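Local coordinates for XC6422 protein (Xanthomonas campestris, PDB 2FUK), which probably acts as a small serine hydrolase of the alpha/beta-hydrolase fold, lacking a lid domain, with its natural substrate unassigned, at residues A11-D16 and A101-A106; V160-G163 and I168-P171; L68-V73 and R214-T219. All blocks are in the same frame, centred on the assembly; numbering follows the deposited sequence.

Contact 1. Residues A11-D16 and A101-A106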
loop_
_atom_site.group_PDB
_atom_site.type_symbol
_atom_site.label_atom_id
_atom_site.label_comp_id
_atom_site.label_asym_id
_atom_site.label_seq_id
_atom_site.Cartn_x
_atom_site.Cartn_y
_atom_site.Cartn_z
ATOM N N ALA A 11 -1.038 5.331 -17.999
ATOM C CA ALA A 11 -0.173 5.684 -19.116
ATOM C C ALA A 11 0.574 7.000 -19.009
ATOM O O ALA A 11 0.218 7.881 -18.235
ATOM C CB ALA A 11 -0.997 5.690 -20.390
ATOM N N ALA A 12 1.617 7.109 -19.828
ATOM C CA ALA A 12 2.436 8.304 -19.921
ATOM C C ALA A 12 2.004 8.992 -21.210
ATOM O O ALA A 12 1.720 8.328 -22.210
ATOM C CB ALA A 12 3.915 7.922 -19.987
ATOM N N LEU A 13 1.936 10.318 -21.183
ATOM C CA LEU A 13 1.531 11.082 -22.353
ATOM C C LEU A 13 2.136 12.475 -22.282
ATOM O O LEU A 13 2.746 12.839 -21.272
ATOM C CB LEU A 13 -0.001 11.157 -22.427
ATOM C CG LEU A 13 -0.747 11.795 -21.250
ATOM C CD1 LEU A 13 -0.735 13.315 -21.368
ATOM C CD2 LEU A 13 -2.185 11.296 -21.257
ATOM N N THR A 14 2.001 13.237 -23.365
ATOM C CA THR A 14 2.529 14.598 -23.420
ATOM C C THR A 14 1.384 15.589 -23.595
ATOM O O THR A 14 0.476 15.375 -24.401
ATOM C CB THR A 14 3.527 14.782 -24.591
ATOM O OG1 THR A 14 4.626 13.881 -24.431
ATOM C CG2 THR A 14 4.067 16.205 -24.608
ATOM N N LEU A 15 1.435 16.677 -22.834
ATOM C CA LEU A 15 0.406 17.703 -22.889
ATOM C C LEU A 15 1.017 19.035 -23.296
ATOM O O LEU A 15 2.145 19.347 -22.913
ATOM C CB LEU A 15 -0.252 17.852 -21.514
ATOM C CG LEU A 15 -1.280 18.974 -21.353
ATOM C CD1 LEU A 15 -2.538 18.622 -22.126
ATOM C CD2 LEU A 15 -1.600 19.176 -19.877
ATOM N N ASP A 16 0.278 19.806 -24.086
ATOM C CA ASP A 16 0.751 21.122 -24.501
ATOM C C ASP A 16 0.701 22.071 -23.302
ATOM O O ASP A 16 -0.372 22.331 -22.744
ATOM C CB ASP A 16 -0.131 21.698 -25.612
ATOM C CG ASP A 16 0.096 21.033 -26.959
ATOM O OD1 ASP A 16 1.192 20.473 -27.190
ATOM O OD2 ASP A 16 -0.834 21.096 -27.797
ATOM N N ALA A 101 -4.519 21.018 -15.037
ATOM C CA ALA A 101 -5.823 21.062 -14.388
ATOM C C ALA A 101 -6.954 21.254 -15.396
ATOM O O ALA A 101 -8.007 20.620 -15.290
ATOM C CB ALA A 101 -5.855 22.189 -13.351
ATOM N N GLU A 102 -6.747 22.134 -16.370
ATOM C CA GLU A 102 -7.780 22.391 -17.367
ATOM C C GLU A 102 -8.005 21.190 -18.282
ATOM O O GLU A 102 -9.123 20.954 -18.740
ATOM C CB GLU A 102 -7.436 23.645 -18.184
ATOM C CG GLU A 102 -7.465 24.925 -17.345
ATOM C CD GLU A 102 -7.249 26.199 -18.150
ATOM O OE1 GLU A 102 -6.734 26.124 -19.286
ATOM O OE2 GLU A 102 -7.595 27.286 -17.634
ATOM N N TRP A 103 -6.942 20.435 -18.548
ATOM C CA TRP A 103 -7.054 19.241 -19.388
ATOM C C TRP A 103 -7.841 18.177 -18.612
ATOM O O TRP A 103 -8.708 17.497 -19.159
ATOM C CB TRP A 103 -5.658 18.718 -19.753
ATOM C CG TRP A 103 -5.658 17.384 -20.459
ATOM C CD1 TRP A 103 -6.089 17.120 -21.729
ATOM C CD2 TRP A 103 -5.233 16.133 -19.912
ATOM N NE1 TRP A 103 -5.962 15.782 -22.003
ATOM C CE2 TRP A 103 -5.438 15.151 -20.905
ATOM C CE3 TRP A 103 -4.700 15.745 -18.677
ATOM C CZ2 TRP A 103 -5.127 13.801 -20.701
ATOM C CZ3 TRP A 103 -4.392 14.402 -18.474
ATOM C CH2 TRP A 103 -4.607 13.448 -19.484
ATOM N N VAL A 104 -7.531 18.033 -17.329
ATOM C CA VAL A 104 -8.231 17.068 -16.488
ATOM C C VAL A 104 -9.732 17.370 -16.437
ATOM O O VAL A 104 -10.564 16.489 -16.664
ATOM C CB VAL A 104 -7.664 17.089 -15.048
ATOM C CG1 VAL A 104 -8.555 16.287 -14.117
ATOM C CG2 VAL A 104 -6.254 16.511 -15.043
ATOM N N ARG A 105 -10.072 18.621 -16.149
ATOM C CA ARG A 105 -11.469 19.013 -16.045
ATOM C C ARG A 105 -12.234 18.871 -17.352
ATOM O O ARG A 105 -13.443 18.654 -17.337
ATOM C CB ARG A 105 -11.574 20.450 -15.522
ATOM C CG ARG A 105 -11.457 20.524 -14.011
ATOM C CD ARG A 105 -11.439 21.943 -13.476
ATOM N NE ARG A 105 -11.674 21.944 -12.032
ATOM C CZ ARG A 105 -11.192 22.850 -11.193
ATOM N NH1 ARG A 105 -11.469 22.759 -9.900
ATOM N NH2 ARG A 105 -10.422 23.837 -11.642
ATOM N N ALA A 106 -11.530 18.994 -18.474
ATOM C CA ALA A 106 -12.169 18.870 -19.777
ATOM C C ALA A 106 -12.419 17.407 -20.101
ATOM O O ALA A 106 -13.473 17.043 -20.631
ATOM C CB ALA A 106 -11.291 19.505 -20.860
#
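Leu13 and Leu15, two residues apart and therefore on the same face of an outer strand, both press their methyl groups against the indole of Trp103, a residue of the facing helix. The clearest interaction is a CH-pi contact. Leu15 CD1 sits over one face of the ring system, 4.0 Å from the centroid of the five-membered ring and 26° off its normal. The same methyl is 3.7 Å from Trp103 CG, while the second branch, Leu15 CD2, lies beside Trp103 CB at 4.1 Å. With chi1 at 172°, the indole swings anti to its own main-chain nitrogen, which carries it out from the helix to meet the strand.

Ordinary apolar packing completes the contact at the far end of the ring. Leu13 CD2 reaches Trp103 CH2 at 3.7 Å, approaching the benzo ring obliquely. No hydrogen bond joins the two segments; of the helix side chains Trp103 alone bridges to the strand, and the nearest CA atoms, those of Leu15 and Trp103, are 8.4 Å apart. The polar corner of the indole is satisfied elsewhere: Trp103 NE1 donates to the carbonyl of Pro4, and the ring of Phe6 also meets the indole, so the N-terminal tail takes part in enclosing it.

In the fold, strand 11-17 is the outermost strand at one end of the central sheet, and it pairs antiparallel with strand 20-27. Helix 92-107 packs on that sheet, touching strands 38-43 and 112-118 through Ala101 and Val104, while Trp103 extends its coverage to Val26 and the outer edge.

Contact 2. Residues V160-G163 and I168-P171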
loop_
_atom_site.group_PDB
_atom_site.type_symbol
_atom_site.label_atom_id
_atom_site.label_comp_id
_atom_site.label_asym_id
_atom_site.label_seq_id
_atom_site.Cartn_x
_atom_site.Cartn_y
_atom_site.Cartn_z
ATOM N N VAL A 160 -2.046 19.445 5.763
ATOM C CA VAL A 160 -0.613 19.712 5.765
ATOM C C VAL A 160 0.099 18.602 6.535
ATOM O O VAL A 160 -0.306 18.246 7.645
ATOM C CB VAL A 160 -0.280 21.066 6.438
ATOM C CG1 VAL A 160 1.237 21.213 6.584
ATOM C CG2 VAL A 160 -0.832 22.212 5.610
ATOM N N ILE A 161 1.145 18.046 5.933
ATOM C CA ILE A 161 1.938 16.999 6.562
ATOM C C ILE A 161 3.377 17.495 6.621
ATOM O O ILE A 161 3.953 17.885 5.603
ATOM C CB ILE A 161 1.863 15.686 5.763
ATOM C CG1 ILE A 161 0.412 15.200 5.747
ATOM C CG2 ILE A 161 2.790 14.641 6.376
ATOM C CD1 ILE A 161 0.160 14.038 4.832
ATOM N N GLN A 162 3.953 17.485 7.817
ATOM C CA GLN A 162 5.310 17.974 7.993
ATOM C C GLN A 162 6.213 17.067 8.814
ATOM O O GLN A 162 5.843 16.636 9.902
ATOM C CB GLN A 162 5.258 19.355 8.656
ATOM C CG GLN A 162 6.626 19.939 8.999
ATOM C CD GLN A 162 7.426 20.265 7.758
ATOM O OE1 GLN A 162 8.618 19.958 7.665
ATOM N NE2 GLN A 162 6.778 20.901 6.800
ATOM N N GLY A 163 7.405 16.786 8.294
ATOM C CA GLY A 163 8.345 15.973 9.045
ATOM C C GLY A 163 8.957 16.872 10.102
ATOM O O GLY A 163 9.416 17.967 9.791
ATOM N N ILE A 168 15.672 20.718 5.539
ATOM C CA ILE A 168 15.540 21.683 4.456
ATOM C C ILE A 168 14.508 22.750 4.814
ATOM O O ILE A 168 14.794 23.948 4.753
ATOM C CB ILE A 168 15.128 20.962 3.145
ATOM C CG1 ILE A 168 16.177 19.905 2.777
ATOM C CG2 ILE A 168 14.929 21.964 2.028
ATOM C CD1 ILE A 168 17.595 20.434 2.631
ATOM N N VAL A 169 13.307 22.310 5.181
ATOM C CA VAL A 169 12.239 23.220 5.571
ATOM C C VAL A 169 12.191 23.241 7.090
ATOM O O VAL A 169 12.101 22.194 7.721
ATOM C CB VAL A 169 10.865 22.755 5.053
ATOM C CG1 VAL A 169 9.773 23.658 5.602
ATOM C CG2 VAL A 169 10.852 22.766 3.534
ATOM N N ASP A 170 12.272 24.433 7.670
ATOM C CA ASP A 170 12.233 24.590 9.124
ATOM C C ASP A 170 10.822 24.321 9.626
ATOM O O ASP A 170 9.926 25.132 9.404
ATOM C CB ASP A 170 12.621 26.018 9.502
ATOM C CG ASP A 170 12.775 26.205 10.999
ATOM O OD1 ASP A 170 12.443 25.281 11.765
ATOM O OD2 ASP A 170 13.242 27.287 11.412
ATOM N N PRO A 171 10.609 23.191 10.323
ATOM C CA PRO A 171 9.269 22.877 10.830
ATOM C C PRO A 171 8.650 24.035 11.612
ATOM O O PRO A 171 7.460 24.336 11.458
ATOM C CB PRO A 171 9.511 21.661 11.722
ATOM C CG PRO A 171 10.685 20.985 11.065
ATOM C CD PRO A 171 11.579 22.158 10.729
#
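Gln162 leaves its strand with chi1 at 175°, CG anti to the main-chain nitrogen, and a bend at chi2 (67°) then turns the amide toward Val169 and Pro171. This is the end of a parallel strand of the alpha/beta-hydrolase sheet, 158-163, meeting the loop that leads into helix 171-178. In this fold the loop after the strand commonly carries the acidic member of the catalytic triad. Here Asp166 is the inferred candidate, placed where it could relay charge to His195 and Ser119; its OD1 also accepts hydrogen bonds from the backbone nitrogens of Ile168 and Val169, tying the loop back upon itself.

The Gln162 side chain crosses the proline ring at about a right angle, reaching from strand to loop and flanked by Val174 and Tyr175 of the following helix. Val169 turns its side chain toward the strand and lies beside the amide end. Asp170 faces away: as N-cap of helix 171-178 it bonds through OD1 to the backbone nitrogen of Gln172, capping the first turn. No hydrogen bond crosses between the segments, and 135 Å² is buried. The nearest approach is made by the ring of Pro171, whose CG stands 3.5 Å from Gly163 O.

Contact 3. Residues L68-V73 and R214-T219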
loop_
_atom_site.group_PDB
_atom_site.type_symbol
_atom_site.label_atom_id
_atom_site.label_comp_id
_atom_site.label_asym_id
_atom_site.label_seq_id
_atom_site.Cartn_x
_atom_site.Cartn_y
_atom_site.Cartn_z
ATOM N N LEU A 68 -7.286 4.872 -2.487
ATOM C CA LEU A 68 -8.566 5.353 -1.992
ATOM C C LEU A 68 -9.576 5.449 -3.138
ATOM O O LEU A 68 -10.688 5.945 -2.951
ATOM C CB LEU A 68 -8.406 6.720 -1.332
ATOM C CG LEU A 68 -7.530 6.758 -0.078
ATOM C CD1 LEU A 68 -7.521 8.165 0.475
ATOM C CD2 LEU A 68 -8.061 5.781 0.952
ATOM N N GLY A 69 -9.170 4.982 -4.317
ATOM C CA GLY A 69 -10.039 5.003 -5.486
ATOM C C GLY A 69 -9.951 6.262 -6.334
ATOM O O GLY A 69 -10.804 6.518 -7.186
ATOM N N ILE A 70 -8.906 7.049 -6.112
ATOM C CA ILE A 70 -8.719 8.291 -6.847
ATOM C C ILE A 70 -7.744 8.136 -8.013
ATOM O O ILE A 70 -6.704 7.499 -7.876
ATOM C CB ILE A 70 -8.200 9.399 -5.893
ATOM C CG1 ILE A 70 -9.267 9.710 -4.839
ATOM C CG2 ILE A 70 -7.826 10.652 -6.679
ATOM C CD1 ILE A 70 -8.781 10.608 -3.711
ATOM N N THR A 71 -8.099 8.704 -9.164
ATOM C CA THR A 71 -7.225 8.665 -10.338
ATOM C C THR A 71 -6.202 9.776 -10.112
ATOM O O THR A 71 -6.564 10.901 -9.759
ATOM C CB THR A 71 -8.005 8.953 -11.639
ATOM O OG1 THR A 71 -9.006 7.946 -11.825
ATOM C CG2 THR A 71 -7.066 8.961 -12.848
ATOM N N VAL A 72 -4.927 9.472 -10.319
ATOM C CA VAL A 72 -3.899 10.469 -10.068
ATOM C C VAL A 72 -3.079 10.865 -11.281
ATOM O O VAL A 72 -2.699 10.027 -12.092
ATOM C CB VAL A 72 -2.945 10.000 -8.945
ATOM C CG1 VAL A 72 -3.743 9.728 -7.682
ATOM C CG2 VAL A 72 -2.212 8.747 -9.364
ATOM N N VAL A 73 -2.821 12.161 -11.394
ATOM C CA VAL A 73 -2.032 12.691 -12.495
ATOM C C VAL A 73 -0.750 13.304 -11.953
ATOM O O VAL A 73 -0.789 14.118 -11.033
ATOM C CB VAL A 73 -2.808 13.785 -13.265
ATOM C CG1 VAL A 73 -1.924 14.385 -14.359
ATOM C CG2 VAL A 73 -4.068 13.193 -13.872
ATOM N N ARG A 214 -12.330 11.426 5.378
ATOM C CA ARG A 214 -13.651 12.021 5.488
ATOM C C ARG A 214 -14.020 13.003 4.383
ATOM O O ARG A 214 -15.153 13.488 4.333
ATOM C CB ARG A 214 -13.807 12.679 6.862
ATOM C CG ARG A 214 -14.026 11.659 7.976
ATOM C CD ARG A 214 -13.865 12.278 9.357
ATOM N NE ARG A 214 -14.113 11.311 10.423
ATOM C CZ ARG A 214 -15.319 10.880 10.783
ATOM N NH1 ARG A 214 -15.445 9.997 11.771
ATOM N NH2 ARG A 214 -16.403 11.328 10.164
ATOM N N TRP A 215 -13.080 13.307 3.496
ATOM C CA TRP A 215 -13.385 14.223 2.406
ATOM C C TRP A 215 -13.686 13.461 1.121
ATOM O O TRP A 215 -13.961 14.062 0.087
ATOM C CB TRP A 215 -12.236 15.210 2.169
ATOM C CG TRP A 215 -11.900 16.040 3.372
ATOM C CD1 TRP A 215 -12.742 16.397 4.391
ATOM C CD2 TRP A 215 -10.627 16.623 3.683
ATOM N NE1 TRP A 215 -12.068 17.159 5.319
ATOM C CE2 TRP A 215 -10.769 17.313 4.908
ATOM C CE3 TRP A 215 -9.379 16.627 3.045
ATOM C CZ2 TRP A 215 -9.704 18.001 5.508
ATOM C CZ3 TRP A 215 -8.325 17.311 3.642
ATOM C CH2 TRP A 215 -8.494 17.986 4.859
ATOM N N LEU A 216 -13.631 12.136 1.182
ATOM C CA LEU A 216 -13.930 11.341 0.001
ATOM C C LEU A 216 -15.408 11.529 -0.321
ATOM O O LEU A 216 -16.270 11.304 0.531
ATOM C CB LEU A 216 -13.626 9.865 0.259
ATOM C CG LEU A 216 -12.142 9.565 0.482
ATOM C CD1 LEU A 216 -11.952 8.099 0.852
ATOM C CD2 LEU A 216 -11.364 9.913 -0.780
ATOM N N PRO A 217 -15.723 11.962 -1.552
ATOM C CA PRO A 217 -17.133 12.160 -1.909
ATOM C C PRO A 217 -17.976 10.882 -1.910
ATOM O O PRO A 217 -19.180 10.936 -1.651
ATOM C CB PRO A 217 -17.056 12.845 -3.279
ATOM C CG PRO A 217 -15.744 12.383 -3.831
ATOM C CD PRO A 217 -14.832 12.398 -2.642
ATOM N N ALA A 218 -17.351 9.740 -2.186
ATOM C CA ALA A 218 -18.061 8.461 -2.201
ATOM C C ALA A 218 -17.633 7.569 -1.037
ATOM O O ALA A 218 -16.504 7.641 -0.567
ATOM C CB ALA A 218 -17.824 7.745 -3.527
ATOM N N THR A 219 -18.546 6.716 -0.587
ATOM C CA THR A 219 -18.287 5.823 0.532
ATOM C C THR A 219 -17.429 4.627 0.132
ATOM O O THR A 219 -17.832 3.820 -0.705
ATOM C CB THR A 219 -19.611 5.303 1.118
ATOM O OG1 THR A 219 -20.442 6.415 1.482
ATOM C CG2 THR A 219 -19.346 4.427 2.339
#
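Leu216 meets Leu68 and Ile70 with both branches of its fork. The closest pair is Leu216 CD2 with Ile70 CD1, 4.0 Å apart, the two side chains meeting at a slant; the same Leu216 CD2 lies more loosely beside Leu68 CD1, at 4.4 Å. Leu216 CD1 comes up to the first side-chain carbon of the other leucine, Leu68 CB, at 4.4 Å. Ile70 takes part through the far end of its longer branch: chi2 of 170° stretches that branch out straight, so that CD1 arrives at Leu216 although CB itself does not face it. In Leu216, chi1 of -66° sets CG anti to the carbonyl carbon, and from there the fork opens toward the two partners.

The next shell is the backbone that sets Leu68 and Ile70 in place. Between them Gly69, with a positive phi of 90°, is the C-prime residue of a Schellman motif that ends helix 56-66, marked by the bonds Ile70 N to Leu65 O and Gly69 N to Arg66 O. This turn redirects the chain from the helix into strand 71-75. Gly69 also shares a backbone hydrogen bond with Gln36, and Ile70 rests on Val38 and Ala40 of strand 38-43. Across the contact, Pro217 touches Gln36 and Val38, so the C-terminal segment lies against the same part of the fold.

Only carbon atoms meet between the two segments, with no hydrogen bond or charge pair, and 116 Å² is buried. Between these segments, then, shape and burial of methyl groups, not directional bonds, hold the leucine in place.

All three contacts reach the same mixed sheet, whose strand order matches the alpha/beta-hydrolase fold. Contact 1 lies at one end of it and contact 2 on the opposite side of the chain's centre, their own centres 30 Å apart; along the sequence the first closes before the second opens. Contact 3 interleaves with contact 1, and the two touch where Val104 CG2 meets Val73 CG2 at 4.1 Å, joining helix 92-107 to strand 71-75. Contact 2 is nested within the long run of chain that contact 3 brackets, with nearest atoms about 7 Å apart. Contacts 1 and 3 join the outer strand and the C-terminal segment to the body of the fold, whereas contact 2 borders the probable catalytic site.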